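Local coordinates for methyltransferase-like protein (Saccharopolyspora spinosa, PDB 4PNE), which acts as a standalone enzyme that catalyses a [4+2] cycloaddition in spinosyn biosynthesis, on a fold related to the S-adenosylmethionine-dependent methyltransferases, at residues A[40-45]-A[270-275]; A[45-50]-A[124-129]; A[214-219]-A[278-283]. All coordinates share one frame; numbering follows the deposited sequence.

Contact 1: A[40-45]-A[270-275]; sequences GQMYDL and GPAVAG. With SAH (S-adenosyl-L-homocysteine), chain C.
Val273 lays one methyl, CG2, against the root of Leu45, with CG2 3.9 Å from Leu45 CB and 3.8 Å from Leu45 O. Its chi1 (174°) puts CG2 beside the backbone N and on the Leu45 side. One turn earlier, Met42 reaches for Ala272. Its CG is anti to the backbone N and the chain bends at chi2 (51°), bringing SD to 4.1 Å from Ala272 CB and CE to 3.9 Å from Ala272 O. No hydrogen bond spans the two segments, so the join rests on van der Waals contact, methyl and thioether groups lying against each other and against two carbonyl oxygens. The segment axes are nearly perpendicular (86°) and 10.1 Å apart at closest approach, which fits so few side chains meeting at one crossing point. Within the class I methyltransferase-like fold, helix 36-54 meets here the start of helix 271-281, part of the helical region between strands 236-242 and 290-298. Gly270, with positive phi, ends helix 265-269 and serves as N-cap of the next. On the ligand side of 40-45, Tyr43 turns a ring face to S-adenosyl-L-homocysteine: C3' stands 3.8 Å above the ring plane, displaced toward the rim. The 3.3 Å between Tyr43 OH and the ligand SD is a van der Waals approach; the hydrogen bond of that hydroxyl is with Glu172 OE2.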
# COMPACT_ATOMS: atom_id res chain seq x y z
N GLY A 40 -7.51 10.53 -4.34
CA GLY A 40 -7.00 10.41 -5.70
C GLY A 40 -6.35 11.71 -6.16
O GLY A 40 -5.30 11.71 -6.79
N GLN A 41 -6.97 12.82 -5.81
CA GLN A 41 -6.44 14.14 -6.17
C GLN A 41 -5.08 14.37 -5.51
O GLN A 41 -4.16 14.89 -6.15
CB GLN A 41 -7.46 15.22 -5.75
CG GLN A 41 -7.04 16.68 -5.97
CD GLN A 41 -6.63 16.98 -7.40
OE1 GLN A 41 -7.15 16.40 -8.35
NE2 GLN A 41 -5.71 17.94 -7.55
N MET A 42 -4.95 13.97 -4.25
CA MET A 42 -3.70 14.17 -3.55
C MET A 42 -2.62 13.39 -4.27
O MET A 42 -1.54 13.90 -4.52
CB MET A 42 -3.81 13.78 -2.08
CG MET A 42 -2.57 14.09 -1.24
SD MET A 42 -1.86 15.78 -1.32
CE MET A 42 -0.32 15.60 -0.42
N TYR A 43 -2.91 12.14 -4.60
CA TYR A 43 -1.91 11.33 -5.32
C TYR A 43 -1.67 11.86 -6.73
O TYR A 43 -0.55 11.78 -7.25
CB TYR A 43 -2.34 9.86 -5.36
CG TYR A 43 -1.91 9.12 -4.12
CD1 TYR A 43 -0.57 8.81 -3.91
CD2 TYR A 43 -2.83 8.77 -3.14
CE1 TYR A 43 -0.16 8.16 -2.79
CE2 TYR A 43 -2.40 8.12 -1.97
CZ TYR A 43 -1.06 7.83 -1.83
OH TYR A 43 -0.59 7.19 -0.72
N ASP A 44 -2.69 12.43 -7.35
CA ASP A 44 -2.50 13.05 -8.68
C ASP A 44 -1.42 14.15 -8.59
O ASP A 44 -0.58 14.31 -9.49
CB ASP A 44 -3.81 13.65 -9.22
CG ASP A 44 -4.81 12.60 -9.73
OD1 ASP A 44 -4.46 11.42 -9.95
OD2 ASP A 44 -5.97 12.99 -9.90
N LEU A 45 -1.49 14.92 -7.50
CA LEU A 45 -0.59 16.02 -7.27
C LEU A 45 0.81 15.59 -6.87
O LEU A 45 1.77 16.18 -7.33
CB LEU A 45 -1.15 16.95 -6.19
CG LEU A 45 -2.37 17.75 -6.62
CD1 LEU A 45 -2.96 18.49 -5.42
CD2 LEU A 45 -2.02 18.69 -7.74
N GLY A 270 2.73 22.53 -5.70
CA GLY A 270 1.59 23.07 -4.99
C GLY A 270 1.79 23.04 -3.49
O GLY A 270 2.67 22.33 -2.98
N PRO A 271 0.98 23.81 -2.77
CA PRO A 271 1.18 23.87 -1.33
C PRO A 271 0.80 22.59 -0.59
O PRO A 271 1.43 22.30 0.41
CB PRO A 271 0.27 25.03 -0.90
CG PRO A 271 -0.79 25.10 -1.96
CD PRO A 271 -0.08 24.73 -3.23
N ALA A 272 -0.15 21.81 -1.10
CA ALA A 272 -0.55 20.60 -0.40
C ALA A 272 0.63 19.66 -0.34
O ALA A 272 0.95 19.08 0.71
CB ALA A 272 -1.73 19.92 -1.10
N VAL A 273 1.28 19.50 -1.49
CA VAL A 273 2.45 18.66 -1.60
C VAL A 273 3.58 19.20 -0.73
O VAL A 273 4.24 18.41 -0.05
CB VAL A 273 2.89 18.57 -3.07
CG1 VAL A 273 4.22 17.81 -3.20
CG2 VAL A 273 1.80 17.88 -3.89
N ALA A 274 3.77 20.51 -0.70
CA ALA A 274 4.77 21.12 0.19
C ALA A 274 4.52 20.83 1.68
O ALA A 274 5.46 20.62 2.46
CB ALA A 274 4.82 22.64 -0.02
N GLY A 275 3.26 20.83 2.09
CA GLY A 275 2.93 20.54 3.47
C GLY A 275 3.25 19.09 3.81
O GLY A 275 3.81 18.79 4.86
N SAH C . 0.12 -0.54 -2.98
CA SAH C . 0.91 0.49 -3.65
CB SAH C . 0.50 1.92 -3.30
CG SAH C . 0.26 2.27 -1.85
SD SAH C . -0.03 4.03 -1.66
C SAH C . 2.37 0.28 -3.35
O SAH C . 3.21 0.84 -4.04
OXT SAH C . 2.70 -0.52 -2.47
C5' SAH C . -1.81 3.95 -1.35
C4' SAH C . -2.63 3.59 -2.58
O4' SAH C . -3.98 3.33 -2.20
C3' SAH C . -2.72 4.70 -3.62
O3' SAH C . -2.49 4.08 -4.87
C2' SAH C . -4.14 5.22 -3.48
O2' SAH C . -4.71 5.84 -4.63
C1' SAH C . -4.88 3.95 -3.08
N9 SAH C . -6.19 4.22 -2.46
C8 SAH C . -6.53 5.06 -1.46
N7 SAH C . -7.87 5.01 -1.26
C5 SAH C . -8.38 4.14 -2.15
C6 SAH C . -9.67 3.71 -2.41
N6 SAH C . -10.70 4.15 -1.71
N1 SAH C . -9.87 2.80 -3.38
C2 SAH C . -8.82 2.30 -4.12
N3 SAH C . -7.55 2.75 -3.90
C4 SAH C . -7.34 3.64 -2.91

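Contact 2: A[45-50]-A[124-129]; sequences LVTPLL and SQVQVA. With SAH (S-adenosyl-L-homocysteine), chain C.
Thr47 gives up most surface here, and it spends it on Val126: its CG2 methyl lies 3.5 Å from Val126 CG1, with Thr47 CB 3.6 Å from the same atom. The distances are short for carbon pairs, so the packing is tight, and the two side chains lie alongside, each heading toward the other's backbone. CG1 of the valine is anti to its backbone N (chi1 166°), and this places that branch against the threonine. The hydroxyl of Thr47 is hydrogen-bonded to Tyr43 O, one turn back in its own helix, although OG1 also rests 3.9 Å from Gln127 CG. Pro48 has no N-H to give, in keeping with the kink of helix 36-54 at this place. Gln127 contributes less area but carries the polar work. Extended beyond CG, it delivers its amide to the ligand, where OE1 accepts from O3' of S-adenosyl-L-homocysteine at 2.8 Å; Thr122 OG1 is a second partner of OE1. On the other branch, NE2 donates to a water at 2.7 Å. That water approaches Thr47 OG1 as well, but at a distance too short to be trusted in detail. The backbone of Gln127 is fixed too: Gln127 N donates to OG of Ser124, the N-cap residue of helix 125-138 (3.2 Å, 163°). The C-terminal end of strand 117-122, with Thr122 and the capped helix that follows, is the place where Rossmann-like methyltransferases hold the ribose hydroxyls of the cofactor.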
# COMPACT_ATOMS: atom_id res chain seq x y z
N LEU A 45 -1.49 14.92 -7.50
CA LEU A 45 -0.59 16.02 -7.27
C LEU A 45 0.81 15.59 -6.87
O LEU A 45 1.77 16.18 -7.33
CB LEU A 45 -1.15 16.95 -6.19
CG LEU A 45 -2.37 17.75 -6.62
CD1 LEU A 45 -2.96 18.49 -5.42
CD2 LEU A 45 -2.02 18.69 -7.74
N VAL A 46 0.93 14.58 -6.01
CA VAL A 46 2.22 14.21 -5.42
C VAL A 46 2.99 13.23 -6.29
O VAL A 46 4.20 13.10 -6.17
CB VAL A 46 2.04 13.62 -3.99
CG1 VAL A 46 1.60 12.19 -4.05
CG2 VAL A 46 3.35 13.70 -3.22
N THR A 47 2.32 12.57 -7.23
CA THR A 47 2.98 11.56 -8.05
C THR A 47 4.25 12.01 -8.76
O THR A 47 5.27 11.30 -8.68
CB THR A 47 2.01 11.04 -9.12
OG1 THR A 47 1.12 10.13 -8.50
CG2 THR A 47 2.74 10.29 -10.24
N PRO A 48 4.21 13.16 -9.46
CA PRO A 48 5.44 13.61 -10.14
C PRO A 48 6.61 13.81 -9.15
O PRO A 48 7.75 13.55 -9.50
CB PRO A 48 5.03 14.93 -10.79
CG PRO A 48 3.56 14.92 -10.83
CD PRO A 48 3.10 14.10 -9.66
N LEU A 49 6.32 14.26 -7.94
CA LEU A 49 7.36 14.46 -6.93
C LEU A 49 7.92 13.11 -6.50
O LEU A 49 9.14 12.94 -6.45
CB LEU A 49 6.80 15.22 -5.70
CG LEU A 49 7.79 15.43 -4.55
CD1 LEU A 49 9.15 15.96 -4.97
CD2 LEU A 49 7.18 16.34 -3.48
N LEU A 50 7.05 12.15 -6.22
CA LEU A 50 7.52 10.81 -5.83
C LEU A 50 8.36 10.18 -6.90
O LEU A 50 9.40 9.58 -6.62
CB LEU A 50 6.37 9.86 -5.49
CG LEU A 50 5.44 10.26 -4.36
CD1 LEU A 50 4.41 9.18 -4.12
CD2 LEU A 50 6.24 10.48 -3.10
N SER A 124 -6.54 7.26 -8.06
CA SER A 124 -5.77 8.29 -8.76
C SER A 124 -5.70 8.01 -10.24
O SER A 124 -5.06 7.04 -10.64
CB SER A 124 -4.37 8.34 -8.17
OG SER A 124 -3.53 9.19 -8.93
N GLN A 125 -6.27 8.90 -11.08
CA GLN A 125 -6.18 8.73 -12.53
C GLN A 125 -4.75 8.91 -13.05
O GLN A 125 -4.36 8.30 -14.04
CB GLN A 125 -7.12 9.70 -13.23
CG GLN A 125 -8.55 9.52 -12.85
CD GLN A 125 -9.47 10.50 -13.52
OE1 GLN A 125 -10.25 10.13 -14.40
NE2 GLN A 125 -9.40 11.76 -13.12
N VAL A 126 -3.96 9.75 -12.38
CA VAL A 126 -2.55 9.84 -12.69
C VAL A 126 -1.91 8.49 -12.55
O VAL A 126 -1.18 8.06 -13.41
CB VAL A 126 -1.83 10.87 -11.78
CG1 VAL A 126 -0.33 10.73 -11.89
CG2 VAL A 126 -2.27 12.31 -12.13
N GLN A 127 -2.16 7.81 -11.44
CA GLN A 127 -1.53 6.49 -11.25
C GLN A 127 -2.02 5.44 -12.27
O GLN A 127 -1.23 4.62 -12.75
CB GLN A 127 -1.75 6.00 -9.81
CG GLN A 127 -0.94 6.80 -8.82
CD GLN A 127 -1.14 6.36 -7.40
OE1 GLN A 127 -2.17 5.80 -7.05
NE2 GLN A 127 -0.21 6.71 -6.56
N VAL A 128 -3.29 5.46 -12.61
CA VAL A 128 -3.81 4.55 -13.61
C VAL A 128 -3.04 4.71 -14.91
O VAL A 128 -2.55 3.73 -15.49
CB VAL A 128 -5.32 4.78 -13.86
CG1 VAL A 128 -5.80 3.97 -15.08
CG2 VAL A 128 -6.09 4.42 -12.61
N ALA A 129 -2.92 5.96 -15.35
CA ALA A 129 -2.24 6.24 -16.60
C ALA A 129 -0.77 5.83 -16.60
O ALA A 129 -0.29 5.23 -17.56
CB ALA A 129 -2.37 7.74 -16.93
N SAH C . 0.12 -0.54 -2.98
CA SAH C . 0.91 0.49 -3.65
CB SAH C . 0.50 1.92 -3.30
CG SAH C . 0.26 2.27 -1.85
SD SAH C . -0.03 4.03 -1.66
C SAH C . 2.37 0.28 -3.35
O SAH C . 3.21 0.84 -4.04
OXT SAH C . 2.70 -0.52 -2.47
C5' SAH C . -1.81 3.95 -1.35
C4' SAH C . -2.63 3.59 -2.58
O4' SAH C . -3.98 3.33 -2.20
C3' SAH C . -2.72 4.70 -3.62
O3' SAH C . -2.49 4.08 -4.87
C2' SAH C . -4.14 5.22 -3.48
O2' SAH C . -4.71 5.84 -4.63
C1' SAH C . -4.88 3.95 -3.08
N9 SAH C . -6.19 4.22 -2.46
C8 SAH C . -6.53 5.06 -1.46
N7 SAH C . -7.87 5.01 -1.26
C5 SAH C . -8.38 4.14 -2.15
C6 SAH C . -9.67 3.71 -2.41
N6 SAH C . -10.70 4.15 -1.71
N1 SAH C . -9.87 2.80 -3.38
C2 SAH C . -8.82 2.30 -4.12
N3 SAH C . -7.55 2.75 -3.90
C4 SAH C . -7.34 3.64 -2.91
O HOH W 1 1.85 8.27 -7.15

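Contact 3: A[214-219]-A[278-283]; sequences WPTGLR and AAVCDY
Pro215 and Thr216, the two central residues of a type I beta turn running from Trp214 to Gly217, come up against Ala279 in the last turns of helix 271-281, with the CA atoms of Thr216 and Ala279 5.4 Å apart. The turn is closed by Gly217 N to Trp214 O (2.8 Å), and Trp214 N to Leu218 O (2.7 Å) ties the loop just beyond it. Gly217 has a positive phi (99°), a backbone conformation that glycine takes without crowding the carbonyl oxygen before it. Ala279 does most of the touching. Its CB faces the turn and meets Pro215 O at 3.2 Å, a close approach to a carbonyl oxygen, while Pro215 CB stands 4.2 Å from the same methyl. Thr216 N lies 4.0 Å from Ala279 CB, so the small side chain sits against the peptide between Pro215 and Thr216 rather than against a side-chain end. Farther along, Thr216 CG2 reaches Val280 CG2 at 4.2 Å. With chi1 at 58°, Thr216 holds OG1 between its backbone N and carbonyl carbon, where it accepts a weak bond from Leu218 N, and CG2, beside the backbone N, is the branch that meets Val280. No hydrogen bond joins the segments directly. Tyr286 does bring them together: it packs on Pro215 and Thr216, and its OH is hydrogen-bonded to Ala279 O. Val280 also packs on Phe254 and Leu258 of helix 250-260, whereas Trp214 and Leu218 contact Lys200 and Val198, so the loop lies between helix 271-281 and strand 191-200 of the central sheet.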
# COMPACT_ATOMS: atom_id res chain seq x y z
N TRP A 214 -1.15 10.77 11.86
CA TRP A 214 0.25 11.14 11.87
C TRP A 214 0.38 12.47 11.12
O TRP A 214 -0.50 12.83 10.34
CB TRP A 214 1.13 10.08 11.21
CG TRP A 214 1.04 8.71 11.81
CD1 TRP A 214 0.35 7.64 11.32
CD2 TRP A 214 1.68 8.25 13.02
NE1 TRP A 214 0.51 6.56 12.14
CE2 TRP A 214 1.32 6.91 13.18
CE3 TRP A 214 2.52 8.84 13.97
CZ2 TRP A 214 1.77 6.14 14.25
CZ3 TRP A 214 2.95 8.08 15.03
CH2 TRP A 214 2.56 6.74 15.17
N PRO A 215 1.51 13.18 11.32
CA PRO A 215 1.72 14.46 10.62
C PRO A 215 1.72 14.36 9.10
O PRO A 215 1.51 15.37 8.42
CB PRO A 215 3.09 14.89 11.13
CG PRO A 215 3.17 14.34 12.49
CD PRO A 215 2.58 12.94 12.30
N THR A 216 1.96 13.17 8.58
CA THR A 216 1.87 12.90 7.15
C THR A 216 0.44 12.84 6.65
O THR A 216 0.22 12.76 5.44
CB THR A 216 2.51 11.57 6.82
OG1 THR A 216 1.85 10.55 7.59
CG2 THR A 216 4.03 11.57 7.15
N GLY A 217 -0.52 12.82 7.58
CA GLY A 217 -1.92 12.70 7.23
C GLY A 217 -2.48 11.29 7.36
O GLY A 217 -3.68 11.10 7.25
N LEU A 218 -1.61 10.30 7.56
CA LEU A 218 -2.07 8.92 7.72
C LEU A 218 -2.80 8.70 9.07
O LEU A 218 -2.29 9.06 10.13
CB LEU A 218 -0.89 7.96 7.60
CG LEU A 218 -1.20 6.48 7.70
CD1 LEU A 218 -1.99 6.00 6.50
CD2 LEU A 218 0.07 5.68 7.93
N ARG A 219 -3.98 8.09 8.99
CA ARG A 219 -4.73 7.62 10.16
C ARG A 219 -3.81 6.79 11.09
O ARG A 219 -3.06 5.95 10.63
CB ARG A 219 -5.93 6.79 9.68
CG ARG A 219 -6.73 6.12 10.75
CD ARG A 219 -7.75 5.19 10.12
NE ARG A 219 -8.99 5.88 9.72
CZ ARG A 219 -9.50 5.88 8.48
NH1 ARG A 219 -8.86 5.29 7.49
NH2 ARG A 219 -10.64 6.52 8.23
N ALA A 278 7.04 18.63 4.01
CA ALA A 278 7.56 19.17 5.26
C ALA A 278 7.35 18.17 6.42
O ALA A 278 8.24 17.98 7.25
CB ALA A 278 6.89 20.50 5.55
N ALA A 279 6.20 17.50 6.45
CA ALA A 279 5.87 16.49 7.46
C ALA A 279 6.80 15.27 7.41
O ALA A 279 7.28 14.79 8.45
CB ALA A 279 4.42 16.06 7.29
N VAL A 280 7.08 14.78 6.21
CA VAL A 280 8.01 13.66 6.05
C VAL A 280 9.38 14.08 6.58
O VAL A 280 10.01 13.35 7.34
CB VAL A 280 8.10 13.22 4.57
CG1 VAL A 280 9.23 12.23 4.34
CG2 VAL A 280 6.77 12.64 4.13
N CYS A 281 9.83 15.27 6.23
CA CYS A 281 11.15 15.67 6.69
C CYS A 281 11.18 15.96 8.19
O CYS A 281 12.25 15.99 8.78
CB CYS A 281 11.63 16.87 5.88
SG CYS A 281 12.15 16.37 4.20
N ASP A 282 10.01 16.17 8.79
CA ASP A 282 9.88 16.32 10.23
C ASP A 282 9.74 14.96 10.94
O ASP A 282 9.33 14.93 12.09
CB ASP A 282 8.65 17.19 10.55
CG ASP A 282 8.78 17.97 11.86
OD1 ASP A 282 9.89 18.29 12.32
OD2 ASP A 282 7.71 18.27 12.44
N TYR A 283 10.14 13.86 10.29
CA TYR A 283 9.91 12.52 10.85
C TYR A 283 10.49 12.33 12.25
O TYR A 283 10.04 11.49 13.00
CB TYR A 283 10.47 11.42 9.93
CG TYR A 283 11.97 11.37 9.95
CD1 TYR A 283 12.65 10.54 10.83
CD2 TYR A 283 12.71 12.20 9.13
CE1 TYR A 283 14.03 10.51 10.86
CE2 TYR A 283 14.09 12.18 9.16
CZ TYR A 283 14.75 11.34 10.03
OH TYR A 283 16.13 11.32 10.07

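How the contacts relate
Contacts 1 and 2 share Leu45 on helix 36-54, and their centres are about 9 Å apart. A polar link joins them as well: Asp44 OD1, from contact 1, is hydrogen-bonded to Ser124 OG (2.6 Å) and to Val126 N (3.0 Å), at the start of helix 125-138 in contact 2. Both contacts border S-adenosyl-L-homocysteine, one through Tyr43 and the other through Gln127. Contact 3 draws on helix 271-281, as contact 1 does, with centres about 13 Å apart, but lies about 19 Å from contact 2 between centres. Its Thr216 side chain remains about 11 Å from the ligand.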